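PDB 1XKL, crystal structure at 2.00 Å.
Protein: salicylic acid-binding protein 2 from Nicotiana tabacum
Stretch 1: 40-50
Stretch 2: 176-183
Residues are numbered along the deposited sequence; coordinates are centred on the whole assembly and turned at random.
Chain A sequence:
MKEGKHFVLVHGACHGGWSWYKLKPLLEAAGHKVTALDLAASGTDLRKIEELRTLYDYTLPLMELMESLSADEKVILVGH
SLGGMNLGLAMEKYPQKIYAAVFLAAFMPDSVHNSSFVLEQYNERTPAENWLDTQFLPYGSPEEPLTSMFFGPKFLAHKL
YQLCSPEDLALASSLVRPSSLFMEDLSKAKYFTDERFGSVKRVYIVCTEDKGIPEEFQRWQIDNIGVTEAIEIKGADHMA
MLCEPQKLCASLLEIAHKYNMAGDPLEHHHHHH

Stretch 1 (40-50) AASGTDLRKIE
Stretch 2 176-183: VRPSSLFM

Two loop segments, 129 or more residues apart in sequence wherever they touch, meet through one arginine, one isoleucine and two waters, burying 372 Å² in all; Arg 177 (114 Å²) and Ile 49 (94 Å²) are the residues most covered. The CA atoms of Ser 42 and Arg 177 lie 6.7 Å apart, those of Ile 49 and Ser 179 5.8 Å, so the two stretches advance in the same sense.

Stretch 1 is folded to present carbonyls. Ala 41 has left-handed torsions (55/26), and a type II' turn runs from Ser 42 to Asp 45, closed by Asp 45 N to Ser 42 O at 3.0 Å. Gly 43, at 62/-121, occupies a position where positive phi favours glycine. Ser 42, chi1 m, points its CB away from stretch 2 and ties its OG to Ala 40 O at 2.9 Å. Asp 45 (chi1 t, chi2 78°) turns its carboxylate back on its own loop: Asp 45 OD2 accepts from Ala 41 N at 2.8 Å, Arg 47 N at 3.1 Å and Arg 47 NE at 2.8 Å, while Asp 45 OD1 forms a salt bridge with Arg 47 NH2 at 2.6 Å. Arg 47 (m, t, m, chi4 -158°) thus leads its end away from stretch 2, leaving its carbonyl for the contact.

Into this loop reaches Arg 177, from extended backbone (-131/163), its CB toward stretch 1 and its side chain m, t, p with chi4 -170°. Near the guanidinium plane, Arg 177 NH1 donates to Gly 43 O at 3.0 Å and Asp 45 O at 2.8 Å; Arg 177 NH2 makes weak bonds to Asp 45 O at 3.4 Å and Arg 47 O at 3.0 Å. Ala 41 O lies over one face, 3.2 Å from Arg 177 CZ, and is not hydrogen-bonded to the guanidinium. A planar group with several donors suits a site lined by carbonyls.

Ala 41 O instead accepts from both waters, water 1 at 2.9 Å and water 2 at 2.7 Å. Water 1 also donates to Pro 178 O at 2.9 Å, and water 2 at 3.0 Å, bridging two carbonyl oxygens that both lack a proton to give.

Beyond, Ile 49 opens a 3-10 segment (-57/-32) with CB toward stretch 2. The t, p rotamer of Ile 49 carries Ile 49 CD1 to 3.4 Å from Ser 179 C and 4.0 Å from Ser 180 CB, with Phe 182 CZ at 4.4 Å, while Ile 49 CG2 meets Pro 178 CG at 4.1 Å. The branched apolar side chain thus touches proline and phenylalanine at once, and the Pro 178 ring, puckered C-gamma endo, offers its CG to the isoleucine. Ser 180, chi1 t, accepts Phe 182 N at Ser 180 OG, 3.0 Å; Phe 182 (53/38; chi1 m, chi2 -77°) is the N-cap residue of the following helix, and its ring end comes nearer to stretch 1.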

# COMPACT_ATOMS: atom_id res chain seq x y z
N ALA A 40 -13.89 16.89 19.19
CA ALA A 40 -14.29 15.86 18.24
C ALA A 40 -13.25 15.69 17.13
O ALA A 40 -12.69 16.68 16.64
CB ALA A 40 -15.65 16.20 17.64
N ALA A 41 -13.00 14.44 16.75
CA ALA A 41 -12.05 14.10 15.69
C ALA A 41 -10.65 14.68 15.91
O ALA A 41 -9.89 14.89 14.96
CB ALA A 41 -12.59 14.56 14.33
N SER A 42 -10.32 14.92 17.18
CA SER A 42 -9.02 15.46 17.54
C SER A 42 -8.33 14.57 18.56
O SER A 42 -8.99 13.87 19.34
CB SER A 42 -9.19 16.87 18.12
OG SER A 42 -10.02 17.66 17.28
N GLY A 43 -7.00 14.60 18.56
CA GLY A 43 -6.25 13.78 19.50
C GLY A 43 -6.53 12.31 19.25
O GLY A 43 -6.31 11.81 18.15
N THR A 44 -7.04 11.62 20.26
CA THR A 44 -7.34 10.20 20.11
C THR A 44 -8.82 9.93 19.85
O THR A 44 -9.25 8.78 19.83
CB THR A 44 -6.88 9.38 21.36
OG1 THR A 44 -7.54 9.87 22.54
CG2 THR A 44 -5.38 9.49 21.53
N ASP A 45 -9.60 11.00 19.66
CA ASP A 45 -11.03 10.84 19.37
C ASP A 45 -11.14 10.06 18.07
O ASP A 45 -10.49 10.39 17.08
CB ASP A 45 -11.71 12.21 19.20
CG ASP A 45 -13.22 12.12 19.19
OD1 ASP A 45 -13.82 11.98 20.28
OD2 ASP A 45 -13.82 12.16 18.10
N LEU A 46 -11.98 9.03 18.07
CA LEU A 46 -12.15 8.16 16.90
C LEU A 46 -13.02 8.72 15.78
O LEU A 46 -13.11 8.12 14.71
CB LEU A 46 -12.71 6.80 17.35
CG LEU A 46 -11.84 6.01 18.35
CD1 LEU A 46 -12.66 4.89 18.99
CD2 LEU A 46 -10.62 5.45 17.62
N ARG A 47 -13.68 9.85 16.01
CA ARG A 47 -14.51 10.44 14.96
C ARG A 47 -13.60 11.03 13.88
O ARG A 47 -12.45 11.39 14.15
CB ARG A 47 -15.42 11.54 15.54
CG ARG A 47 -16.70 11.02 16.18
CD ARG A 47 -17.36 12.06 17.07
NE ARG A 47 -16.58 12.28 18.29
CZ ARG A 47 -17.07 12.77 19.42
NH1 ARG A 47 -18.34 13.12 19.53
NH2 ARG A 47 -16.27 12.90 20.47
N LYS A 48 -14.12 11.09 12.65
CA LYS A 48 -13.39 11.63 11.51
C LYS A 48 -13.91 13.03 11.21
O LYS A 48 -15.08 13.33 11.46
CB LYS A 48 -13.60 10.75 10.27
CG LYS A 48 -13.04 9.34 10.40
CD LYS A 48 -13.37 8.51 9.16
CE LYS A 48 -12.86 7.08 9.30
NZ LYS A 48 -13.42 6.36 10.50
N ILE A 49 -13.04 13.87 10.66
CA ILE A 49 -13.41 15.24 10.34
C ILE A 49 -14.61 15.31 9.40
O ILE A 49 -15.40 16.25 9.47
CB ILE A 49 -12.22 15.98 9.71
CG1 ILE A 49 -12.60 17.45 9.44
CG2 ILE A 49 -11.79 15.30 8.42
CD1 ILE A 49 -12.97 18.22 10.70
N GLU A 50 -14.76 14.32 8.52
CA GLU A 50 -15.87 14.29 7.57
C GLU A 50 -17.22 14.07 8.25
O GLU A 50 -18.27 14.22 7.62
CB GLU A 50 -15.65 13.19 6.52
CG GLU A 50 -14.43 13.38 5.63
CD GLU A 50 -13.14 12.89 6.26
OE1 GLU A 50 -12.08 13.07 5.62
OE2 GLU A 50 -13.17 12.32 7.37
N VAL A 176 -0.68 15.77 14.53
CA VAL A 176 -1.65 16.65 13.89
C VAL A 176 -2.63 15.90 13.01
O VAL A 176 -2.27 14.97 12.31
CB VAL A 176 -0.97 17.75 13.02
CG1 VAL A 176 -0.26 18.74 13.92
CG2 VAL A 176 -0.01 17.13 12.02
N ARG A 177 -3.89 16.32 13.05
CA ARG A 177 -4.92 15.69 12.25
C ARG A 177 -5.71 16.77 11.52
O ARG A 177 -5.66 17.95 11.88
CB ARG A 177 -5.86 14.87 13.14
CG ARG A 177 -5.20 13.68 13.84
CD ARG A 177 -6.16 13.04 14.83
NE ARG A 177 -7.33 12.48 14.15
CZ ARG A 177 -8.41 12.03 14.78
NH1 ARG A 177 -8.49 12.07 16.10
NH2 ARG A 177 -9.42 11.54 14.08
N PRO A 178 -6.45 16.38 10.48
CA PRO A 178 -7.23 17.40 9.75
C PRO A 178 -8.39 17.94 10.59
O PRO A 178 -8.96 17.22 11.40
CB PRO A 178 -7.71 16.65 8.51
CG PRO A 178 -7.76 15.20 8.97
CD PRO A 178 -6.52 15.07 9.81
N SER A 179 -8.71 19.21 10.42
CA SER A 179 -9.84 19.77 11.14
C SER A 179 -10.61 20.67 10.19
O SER A 179 -10.70 20.37 8.99
CB SER A 179 -9.40 20.52 12.42
OG SER A 179 -8.88 21.80 12.17
N SER A 180 -11.14 21.79 10.68
CA SER A 180 -11.92 22.67 9.82
C SER A 180 -12.13 23.99 10.54
O SER A 180 -12.04 24.03 11.77
CB SER A 180 -13.27 22.01 9.52
OG SER A 180 -14.13 22.82 8.75
N LEU A 181 -12.36 25.06 9.80
CA LEU A 181 -12.62 26.36 10.42
C LEU A 181 -14.13 26.49 10.51
O LEU A 181 -14.64 27.43 11.11
CB LEU A 181 -12.05 27.50 9.57
CG LEU A 181 -10.53 27.60 9.47
CD1 LEU A 181 -10.13 28.79 8.61
CD2 LEU A 181 -9.95 27.75 10.87
N PHE A 182 -14.83 25.54 9.89
CA PHE A 182 -16.29 25.53 9.89
C PHE A 182 -16.90 26.85 9.39
O PHE A 182 -17.92 27.30 9.90
CB PHE A 182 -16.80 25.20 11.30
CG PHE A 182 -16.35 23.86 11.80
CD1 PHE A 182 -16.95 22.69 11.35
CD2 PHE A 182 -15.26 23.77 12.67
CE1 PHE A 182 -16.47 21.43 11.75
CE2 PHE A 182 -14.77 22.53 13.08
CZ PHE A 182 -15.38 21.36 12.62
N MSE A 183 -16.25 27.44 8.39
CA MSE A 183 -16.70 28.70 7.79
C MSE A 183 -18.16 28.63 7.38
O MSE A 183 -18.97 29.48 7.75
CB MSE A 183 -15.86 29.02 6.55
CG MSE A 183 -14.36 29.10 6.78
SE MSE A 183 -13.82 30.72 7.68
CE MSE A 183 -13.56 31.84 6.13
O HOH W 1 -8.75 17.46 14.33
O HOH W 2 -9.47 14.44 12.31